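Local coordinates for MetRS related protein (PDB 2CWP) that probably binds tRNA through an OB-type domain related to one found in methionyl-tRNA synthetases, at residues Lys14-Lys27 with Pro58-Leu72. Numbering follows the deposited sequence.
Sequences KFQMKVGLVKKAEK and PEELEGKKFIFVVNL
With CG set between its backbone N and carbonyl carbon (chi1 70°), Asn-71 turns its amide onto the backbone of Lys-14 and Gln-16, while Glu-62, bent at chi2 (-148°), swings its carboxylate to Ala-25. Asn-71 ND2 donates to Lys-14 O at 2.8 Å, and its OD1 takes Gln-16 N at 2.8 Å from above the carbonyl plane. A leucine in its place would probably leave both backbone groups without these mates and the approach to strand 17-27 less firmly fixed. At the other end Ala-25 N donates a hydrogen bond to Glu-62 OE1 (2.9 Å), on the anti side but tilted out of the carboxylate plane. Between them strands 17-27 and 65-69 pair antiparallel, with Lys-18 opposite Phe-68 and Gly-20 opposite Phe-66 as hydrogen-bonded pairs. Gly-20 leaves room for the Phe-68 ring, whose CD1 a CB here would hit; Gly-20 O meets the ring edge at CE1, 3.4 Å away. Val-22 CG2 lies 3.7 Å from Phe-66 CD1 and also touches the edge of Phe-68. Beyond, the type II turn Leu-61 to Lys-64 returns Gly-63 N to Val-22 O. Within this OB-type domain, strand 17-27 also pairs with strands 35-40 and 110-111, while Leu-86 of strand 85-86 packs against Phe-66 and Phe-68.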
ATOM      1  N   LYS A  14      -6.088 -16.052  -4.200  1.00 36.75           N
ATOM      2  CA  LYS A  14      -5.379 -16.394  -2.973  1.00 38.26           C
ATOM      3  C   LYS A  14      -4.710 -15.159  -2.371  1.00 36.84           C
ATOM      4  O   LYS A  14      -4.475 -15.105  -1.170  1.00 37.11           O
ATOM      5  CB  LYS A  14      -4.350 -17.505  -3.217  1.00 40.52           C
ATOM      6  CG  LYS A  14      -3.230 -17.142  -4.159  1.00 41.98           C
ATOM      7  CD  LYS A  14      -2.323 -18.334  -4.389  1.00 51.64           C
ATOM      8  CE  LYS A  14      -1.188 -17.975  -5.326  1.00 63.07           C
ATOM      9  NZ  LYS A  14      -0.132 -19.023  -5.365  1.00 66.63           N
ATOM     10  N   PHE A  15      -4.389 -14.173  -3.204  1.00 32.65           N
ATOM     11  CA  PHE A  15      -3.783 -12.956  -2.690  1.00 30.18           C
ATOM     12  C   PHE A  15      -4.902 -12.099  -2.111  1.00 35.72           C
ATOM     13  O   PHE A  15      -6.025 -12.073  -2.642  1.00 27.80           O
ATOM     14  CB  PHE A  15      -3.036 -12.210  -3.792  1.00 28.36           C
ATOM     15  CG  PHE A  15      -1.805 -12.926  -4.258  1.00 37.06           C
ATOM     16  CD1 PHE A  15      -1.900 -13.994  -5.146  1.00 43.87           C
ATOM     17  CD2 PHE A  15      -0.555 -12.587  -3.749  1.00 36.43           C
ATOM     18  CE1 PHE A  15      -0.770 -14.714  -5.515  1.00 42.02           C
ATOM     19  CE2 PHE A  15       0.576 -13.297  -4.110  1.00 37.54           C
ATOM     20  CZ  PHE A  15       0.470 -14.364  -4.994  1.00 43.20           C
ATOM     21  N   GLN A  16      -4.613 -11.418  -1.011  1.00 27.70           N
ATOM     22  CA  GLN A  16      -5.635 -10.606  -0.381  1.00 32.36           C
ATOM     23  C   GLN A  16      -5.337  -9.133  -0.381  1.00 29.28           C
ATOM     24  O   GLN A  16      -4.354  -8.686   0.209  1.00 25.49           O
ATOM     25  CB  GLN A  16      -5.861 -11.049   1.059  1.00 33.80           C
ATOM     26  CG  GLN A  16      -6.646 -12.327   1.176  1.00 39.60           C
ATOM     27  CD  GLN A  16      -7.089 -12.559   2.590  1.00 47.49           C
ATOM     28  OE1 GLN A  16      -6.274 -12.847   3.470  1.00 52.37           O
ATOM     29  NE2 GLN A  16      -8.386 -12.414   2.830  1.00 54.61           N
ATOM     30  N   MET A  17      -6.199  -8.385  -1.053  1.00 28.49           N
ATOM     31  CA  MET A  17      -6.065  -6.939  -1.110  1.00 25.69           C
ATOM     32  C   MET A  17      -7.261  -6.388  -0.346  1.00 24.19           C
ATOM     33  O   MET A  17      -8.374  -6.877  -0.490  1.00 22.05           O
ATOM     34  CB  MET A  17      -6.079  -6.449  -2.561  1.00 20.51           C
ATOM     35  CG  MET A  17      -4.925  -6.980  -3.386  1.00 25.51           C
ATOM     36  SD  MET A  17      -4.741  -6.197  -5.003  1.00 23.64           S
ATOM     37  CE  MET A  17      -5.900  -7.195  -6.016  1.00 21.07           C
ATOM     38  N   LYS A  18      -7.023  -5.391   0.492  1.00 22.73           N
ATOM     39  CA  LYS A  18      -8.100  -4.802   1.254  1.00 21.26           C
ATOM     40  C   LYS A  18      -7.944  -3.296   1.252  1.00 20.88           C
ATOM     41  O   LYS A  18      -6.857  -2.768   1.024  1.00 21.42           O
ATOM     42  CB  LYS A  18      -8.080  -5.296   2.703  1.00 25.08           C
ATOM     43  CG  LYS A  18      -8.170  -6.793   2.864  1.00 31.33           C
ATOM     44  CD  LYS A  18      -8.386  -7.158   4.329  1.00 35.99           C
ATOM     45  CE  LYS A  18      -8.727  -8.634   4.477  1.00 43.75           C
ATOM     46  NZ  LYS A  18      -9.217  -8.944   5.862  1.00 47.49           N
ATOM     47  N   VAL A  19      -9.045  -2.609   1.509  1.00 16.75           N
ATOM     48  CA  VAL A  19      -9.035  -1.170   1.563  1.00 18.39           C
ATOM     49  C   VAL A  19      -8.461  -0.790   2.913  1.00 23.28           C
ATOM     50  O   VAL A  19      -8.878  -1.343   3.939  1.00 22.64           O
ATOM     51  CB  VAL A  19     -10.450  -0.643   1.438  1.00 19.80           C
ATOM     52  CG1 VAL A  19     -10.487   0.830   1.746  1.00 18.29           C
ATOM     53  CG2 VAL A  19     -10.967  -0.937   0.022  1.00 23.62           C
ATOM     54  N   GLY A  20      -7.503   0.136   2.915  1.00 20.88           N
ATOM     55  CA  GLY A  20      -6.896   0.561   4.167  1.00 19.93           C
ATOM     56  C   GLY A  20      -6.814   2.066   4.274  1.00 22.73           C
ATOM     57  O   GLY A  20      -6.584   2.738   3.268  1.00 27.26           O
ATOM     58  N   LEU A  21      -7.008   2.603   5.482  1.00 25.07           N
ATOM     59  CA  LEU A  21      -6.939   4.052   5.706  1.00 24.82           C
ATOM     60  C   LEU A  21      -5.574   4.431   6.252  1.00 21.80           C
ATOM     61  O   LEU A  21      -5.143   3.904   7.271  1.00 23.78           O
ATOM     62  CB  LEU A  21      -8.024   4.502   6.699  1.00 25.89           C
ATOM     63  CG  LEU A  21      -7.857   5.912   7.302  1.00 29.47           C
ATOM     64  CD1 LEU A  21      -7.881   6.947   6.181  1.00 24.24           C
ATOM     65  CD2 LEU A  21      -8.989   6.187   8.327  1.00 24.52           C
ATOM     66  N   VAL A  22      -4.889   5.339   5.574  1.00 24.37           N
ATOM     67  CA  VAL A  22      -3.568   5.769   6.020  1.00 23.18           C
ATOM     68  C   VAL A  22      -3.700   6.735   7.201  1.00 24.48           C
ATOM     69  O   VAL A  22      -4.047   7.899   7.022  1.00 31.36           O
ATOM     70  CB  VAL A  22      -2.795   6.454   4.873  1.00 25.79           C
ATOM     71  CG1 VAL A  22      -1.435   6.953   5.377  1.00 19.16           C
ATOM     72  CG2 VAL A  22      -2.618   5.468   3.722  1.00 21.47           C
ATOM     73  N   LYS A  23      -3.443   6.233   8.402  1.00 26.28           N
ATOM     74  CA  LYS A  23      -3.536   7.043   9.613  1.00 32.35           C
ATOM     75  C   LYS A  23      -2.369   8.022   9.678  1.00 31.10           C
ATOM     76  O   LYS A  23      -2.547   9.195   9.990  1.00 30.78           O
ATOM     77  CB  LYS A  23      -3.523   6.151  10.847  1.00 27.98           C
ATOM     78  CG  LYS A  23      -4.779   5.321  11.027  1.00 36.60           C
ATOM     79  CD  LYS A  23      -5.968   6.213  11.330  1.00 45.11           C
ATOM     80  CE  LYS A  23      -6.944   5.519  12.268  1.00 48.76           C
ATOM     81  NZ  LYS A  23      -8.078   6.422  12.618  1.00 48.10           N
ATOM     82  N   LYS A  24      -1.179   7.526   9.372  1.00 34.65           N
ATOM     83  CA  LYS A  24       0.012   8.354   9.385  1.00 37.95           C
ATOM     84  C   LYS A  24       0.994   7.889   8.319  1.00 39.55           C
ATOM     85  O   LYS A  24       1.048   6.702   7.971  1.00 39.71           O
ATOM     86  CB  LYS A  24       0.683   8.311  10.759  1.00 36.94           C
ATOM     87  CG  LYS A  24       2.019   9.034  10.773  1.00 51.66           C
ATOM     88  CD  LYS A  24       2.512   9.337  12.169  1.00 52.18           C
ATOM     89  CE  LYS A  24       3.600  10.384  12.095  1.00 55.33           C
ATOM     90  NZ  LYS A  24       3.542  11.291  13.264  1.00 56.32           N
ATOM     91  N   ALA A  25       1.775   8.834   7.816  1.00 35.98           N
ATOM     92  CA  ALA A  25       2.764   8.562   6.786  1.00 36.21           C
ATOM     93  C   ALA A  25       3.955   9.496   6.966  1.00 32.98           C
ATOM     94  O   ALA A  25       3.791  10.719   7.015  1.00 31.81           O
ATOM     95  CB  ALA A  25       2.135   8.772   5.408  1.00 34.51           C
ATOM     96  N   GLU A  26       5.148   8.928   7.080  1.00 27.74           N
ATOM     97  CA  GLU A  26       6.347   9.745   7.240  1.00 31.86           C
ATOM     98  C   GLU A  26       7.549   9.096   6.584  1.00 31.16           C
ATOM     99  O   GLU A  26       7.709   7.878   6.621  1.00 31.12           O
ATOM    100  CB  GLU A  26       6.649   9.997   8.724  1.00 34.35           C
ATOM    101  CG  GLU A  26       6.620   8.746   9.593  1.00 44.80           C
ATOM    102  CD  GLU A  26       7.266   8.961  10.957  1.00 49.24           C
ATOM    103  OE1 GLU A  26       7.034  10.035  11.561  1.00 46.20           O
ATOM    104  OE2 GLU A  26       7.996   8.050  11.422  1.00 44.80           O
ATOM    105  N   LYS A  27       8.400   9.922   5.985  1.00 33.55           N
ATOM    106  CA  LYS A  27       9.582   9.414   5.315  1.00 37.43           C
ATOM    107  C   LYS A  27      10.412   8.628   6.316  1.00 35.90           C
ATOM    108  O   LYS A  27      10.426   8.952   7.501  1.00 34.85           O
ATOM    109  CB  LYS A  27      10.420  10.568   4.745  1.00 39.19           C
ATOM    110  CG  LYS A  27       9.694  11.463   3.747  1.00 32.09           C
ATOM    111  CD  LYS A  27      10.687  12.313   2.943  1.00 38.67           C
ATOM    112  CE  LYS A  27      11.668  11.417   2.181  1.00 40.10           C
ATOM    113  NZ  LYS A  27      12.431  12.115   1.122  1.00 37.50           N
ATOM    114  N   PRO A  58       4.586  12.347   1.431  1.00 26.64           N
ATOM    115  CA  PRO A  58       3.833  11.715   2.522  1.00 27.59           C
ATOM    116  C   PRO A  58       2.459  12.324   2.797  1.00 28.71           C
ATOM    117  O   PRO A  58       1.495  11.594   3.048  1.00 28.04           O
ATOM    118  CB  PRO A  58       4.769  11.863   3.724  1.00 26.89           C
ATOM    119  CG  PRO A  58       6.120  11.869   3.103  1.00 30.49           C
ATOM    120  CD  PRO A  58       5.937  12.733   1.884  1.00 27.64           C
ATOM    121  N   GLU A  59       2.368  13.650   2.747  1.00 24.02           N
ATOM    122  CA  GLU A  59       1.106  14.319   3.010  1.00 30.43           C
ATOM    123  C   GLU A  59       0.027  14.035   1.962  1.00 31.35           C
ATOM    124  O   GLU A  59      -1.152  14.327   2.176  1.00 30.15           O
ATOM    125  CB  GLU A  59       1.309  15.843   3.186  1.00 33.34           C
ATOM    126  CG  GLU A  59       1.748  16.627   1.956  1.00 33.16           C
ATOM    127  CD  GLU A  59       3.272  16.686   1.768  1.00 35.06           C
ATOM    128  OE1 GLU A  59       3.721  17.475   0.902  1.00 26.06           O
ATOM    129  OE2 GLU A  59       4.012  15.955   2.475  1.00 32.35           O
ATOM    130  N   GLU A  60       0.412  13.462   0.827  1.00 28.32           N
ATOM    131  CA  GLU A  60      -0.584  13.138  -0.180  1.00 25.32           C
ATOM    132  C   GLU A  60      -1.243  11.774   0.101  1.00 29.16           C
ATOM    133  O   GLU A  60      -2.215  11.397  -0.558  1.00 33.09           O
ATOM    134  CB  GLU A  60       0.050  13.167  -1.575  1.00 28.36           C
ATOM    135  CG  GLU A  60       0.081  14.571  -2.168  1.00 33.33           C
ATOM    136  CD  GLU A  60       0.886  14.665  -3.447  1.00 41.12           C
ATOM    137  OE1 GLU A  60       1.011  13.637  -4.148  1.00 45.96           O
ATOM    138  OE2 GLU A  60       1.383  15.772  -3.761  1.00 45.91           O
ATOM    139  N   LEU A  61      -0.737  11.051   1.102  1.00 26.98           N
ATOM    140  CA  LEU A  61      -1.292   9.735   1.452  1.00 27.76           C
ATOM    141  C   LEU A  61      -2.087   9.772   2.752  1.00 26.59           C
ATOM    142  O   LEU A  61      -3.108   9.111   2.882  1.00 30.88           O
ATOM    143  CB  LEU A  61      -0.170   8.708   1.576  1.00 19.06           C
ATOM    144  CG  LEU A  61       0.637   8.456   0.298  1.00 28.23           C
ATOM    145  CD1 LEU A  61       2.118   8.492   0.609  1.00 28.95           C
ATOM    146  CD2 LEU A  61       0.247   7.126  -0.295  1.00 27.75           C
ATOM    147  N   GLU A  62      -1.609  10.550   3.713  1.00 30.98           N
ATOM    148  CA  GLU A  62      -2.275  10.676   5.000  1.00 30.50           C
ATOM    149  C   GLU A  62      -3.719  11.088   4.879  1.00 26.06           C
ATOM    150  O   GLU A  62      -4.040  12.038   4.181  1.00 28.88           O
ATOM    151  CB  GLU A  62      -1.574  11.702   5.882  1.00 34.45           C
ATOM    152  CG  GLU A  62      -0.341  11.188   6.550  1.00 44.78           C
ATOM    153  CD  GLU A  62      -0.118  11.822   7.908  1.00 36.50           C
ATOM    154  OE1 GLU A  62       0.930  11.539   8.513  1.00 49.18           O
ATOM    155  OE2 GLU A  62      -0.981  12.594   8.368  1.00 40.07           O
ATOM    156  N   GLY A  63      -4.583  10.369   5.587  1.00 25.96           N
ATOM    157  CA  GLY A  63      -5.994  10.672   5.572  1.00 23.98           C
ATOM    158  C   GLY A  63      -6.776   9.977   4.474  1.00 27.02           C
ATOM    159  O   GLY A  63      -8.005   9.997   4.496  1.00 27.77           O
ATOM    160  N   LYS A  64      -6.088   9.359   3.517  1.00 26.15           N
ATOM    161  CA  LYS A  64      -6.801   8.690   2.421  1.00 24.21           C
ATOM    162  C   LYS A  64      -6.845   7.166   2.528  1.00 23.76           C
ATOM    163  O   LYS A  64      -6.082   6.558   3.280  1.00 24.43           O
ATOM    164  CB  LYS A  64      -6.164   9.041   1.075  1.00 21.76           C
ATOM    165  CG  LYS A  64      -5.765  10.494   0.886  1.00 34.60           C
ATOM    166  CD  LYS A  64      -6.935  11.441   0.939  1.00 36.84           C
ATOM    167  CE  LYS A  64      -6.856  12.430  -0.223  1.00 42.38           C
ATOM    168  NZ  LYS A  64      -5.483  12.982  -0.390  1.00 41.84           N
ATOM    169  N   LYS A  65      -7.745   6.564   1.751  1.00 23.59           N
ATOM    170  CA  LYS A  65      -7.890   5.116   1.683  1.00 22.62           C
ATOM    171  C   LYS A  65      -7.261   4.639   0.375  1.00 22.05           C
ATOM    172  O   LYS A  65      -7.383   5.315  -0.655  1.00 18.81           O
ATOM    173  CB  LYS A  65      -9.368   4.718   1.696  1.00 21.73           C
ATOM    174  CG  LYS A  65     -10.074   5.071   2.992  1.00 22.49           C
ATOM    175  CD  LYS A  65     -11.504   4.562   3.011  1.00 26.79           C
ATOM    176  CE  LYS A  65     -12.192   5.018   4.284  1.00 18.06           C
ATOM    177  NZ  LYS A  65     -13.607   4.581   4.334  1.00 27.74           N
ATOM    178  N   PHE A  66      -6.608   3.478   0.421  1.00 17.79           N
ATOM    179  CA  PHE A  66      -5.972   2.889  -0.754  1.00 19.65           C
ATOM    180  C   PHE A  66      -6.079   1.365  -0.700  1.00 24.87           C
ATOM    181  O   PHE A  66      -6.491   0.791   0.314  1.00 16.32           O
ATOM    182  CB  PHE A  66      -4.481   3.237  -0.824  1.00 18.28           C
ATOM    183  CG  PHE A  66      -4.202   4.699  -0.878  1.00 22.79           C
ATOM    184  CD1 PHE A  66      -3.912   5.405   0.287  1.00 24.15           C
ATOM    185  CD2 PHE A  66      -4.253   5.381  -2.086  1.00 19.22           C
ATOM    186  CE1 PHE A  66      -3.674   6.787   0.246  1.00 31.53           C
ATOM    187  CE2 PHE A  66      -4.019   6.760  -2.137  1.00 25.49           C
ATOM    188  CZ  PHE A  66      -3.729   7.462  -0.969  1.00 25.04           C
ATOM    189  N   ILE A  67      -5.684   0.732  -1.800  1.00 17.20           N
ATOM    190  CA  ILE A  67      -5.686  -0.713  -1.902  1.00 18.15           C
ATOM    191  C   ILE A  67      -4.335  -1.202  -1.404  1.00 16.98           C
ATOM    192  O   ILE A  67      -3.302  -0.644  -1.765  1.00 21.92           O
ATOM    193  CB  ILE A  67      -5.815  -1.153  -3.338  1.00 15.86           C
ATOM    194  CG1 ILE A  67      -7.063  -0.523  -3.958  1.00 15.26           C
ATOM    195  CG2 ILE A  67      -5.811  -2.671  -3.398  1.00 14.97           C
ATOM    196  CD1 ILE A  67      -7.087  -0.630  -5.488  1.00 14.81           C
ATOM    197  N   PHE A  68      -4.338  -2.241  -0.587  1.00 19.61           N
ATOM    198  CA  PHE A  68      -3.096  -2.801  -0.056  1.00 18.90           C
ATOM    199  C   PHE A  68      -3.152  -4.326  -0.131  1.00 22.91           C
ATOM    200  O   PHE A  68      -4.201  -4.920   0.159  1.00 24.63           O
ATOM    201  CB  PHE A  68      -2.906  -2.435   1.431  1.00 21.62           C
ATOM    202  CG  PHE A  68      -2.735  -0.962   1.707  1.00 21.70           C
ATOM    203  CD1 PHE A  68      -3.842  -0.134   1.862  1.00 19.06           C
ATOM    204  CD2 PHE A  68      -1.458  -0.420   1.876  1.00 18.14           C
ATOM    205  CE1 PHE A  68      -3.691   1.228   2.194  1.00 14.15           C
ATOM    206  CE2 PHE A  68      -1.288   0.927   2.204  1.00 22.13           C
ATOM    207  CZ  PHE A  68      -2.408   1.756   2.366  1.00 21.49           C
ATOM    208  N   VAL A  69      -2.045  -4.957  -0.530  1.00 22.76           N
ATOM    209  CA  VAL A  69      -1.964  -6.421  -0.545  1.00 23.97           C
ATOM    210  C   VAL A  69      -1.515  -6.716   0.890  1.00 25.49           C
ATOM    211  O   VAL A  69      -0.447  -6.252   1.288  1.00 24.04           O
ATOM    212  CB  VAL A  69      -0.857  -6.949  -1.467  1.00 25.40           C
ATOM    213  CG1 VAL A  69      -0.973  -8.452  -1.564  1.00 22.57           C
ATOM    214  CG2 VAL A  69      -0.942  -6.328  -2.822  1.00 30.87           C
ATOM    215  N   VAL A  70      -2.299  -7.489   1.644  1.00 27.17           N
ATOM    216  CA  VAL A  70      -1.995  -7.767   3.050  1.00 29.54           C
ATOM    217  C   VAL A  70      -1.583  -9.181   3.499  1.00 36.81           C
ATOM    218  O   VAL A  70      -1.324  -9.396   4.693  1.00 33.17           O
ATOM    219  CB  VAL A  70      -3.181  -7.346   3.951  1.00 27.05           C
ATOM    220  CG1 VAL A  70      -3.504  -5.868   3.735  1.00 31.94           C
ATOM    221  CG2 VAL A  70      -4.404  -8.215   3.651  1.00 24.85           C
ATOM    222  N   ASN A  71      -1.527 -10.144   2.584  1.00 34.32           N
ATOM    223  CA  ASN A  71      -1.132 -11.494   2.981  1.00 35.93           C
ATOM    224  C   ASN A  71       0.184 -11.901   2.340  1.00 35.32           C
ATOM    225  O   ASN A  71       0.351 -13.041   1.918  1.00 38.30           O
ATOM    226  CB  ASN A  71      -2.241 -12.522   2.653  1.00 37.77           C
ATOM    227  CG  ASN A  71      -2.412 -12.774   1.154  1.00 38.50           C
ATOM    228  OD1 ASN A  71      -2.183 -11.893   0.322  1.00 38.27           O
ATOM    229  ND2 ASN A  71      -2.846 -13.983   0.811  1.00 39.29           N
ATOM    230  N   LEU A  72       1.118 -10.956   2.276  1.00 33.55           N
ATOM    231  CA  LEU A  72       2.435 -11.210   1.709  1.00 37.65           C
ATOM    232  C   LEU A  72       3.431 -11.514   2.829  1.00 43.03           C
ATOM    233  O   LEU A  72       3.166 -11.246   4.002  1.00 38.31           O
ATOM    234  CB  LEU A  72       2.939  -9.997   0.921  1.00 33.32           C
ATOM    235  CG  LEU A  72       2.191  -9.533  -0.333  1.00 33.70           C
ATOM    236  CD1 LEU A  72       3.030  -8.483  -1.041  1.00 27.82           C
ATOM    237  CD2 LEU A  72       1.924 -10.698  -1.253  1.00 27.95           C
TER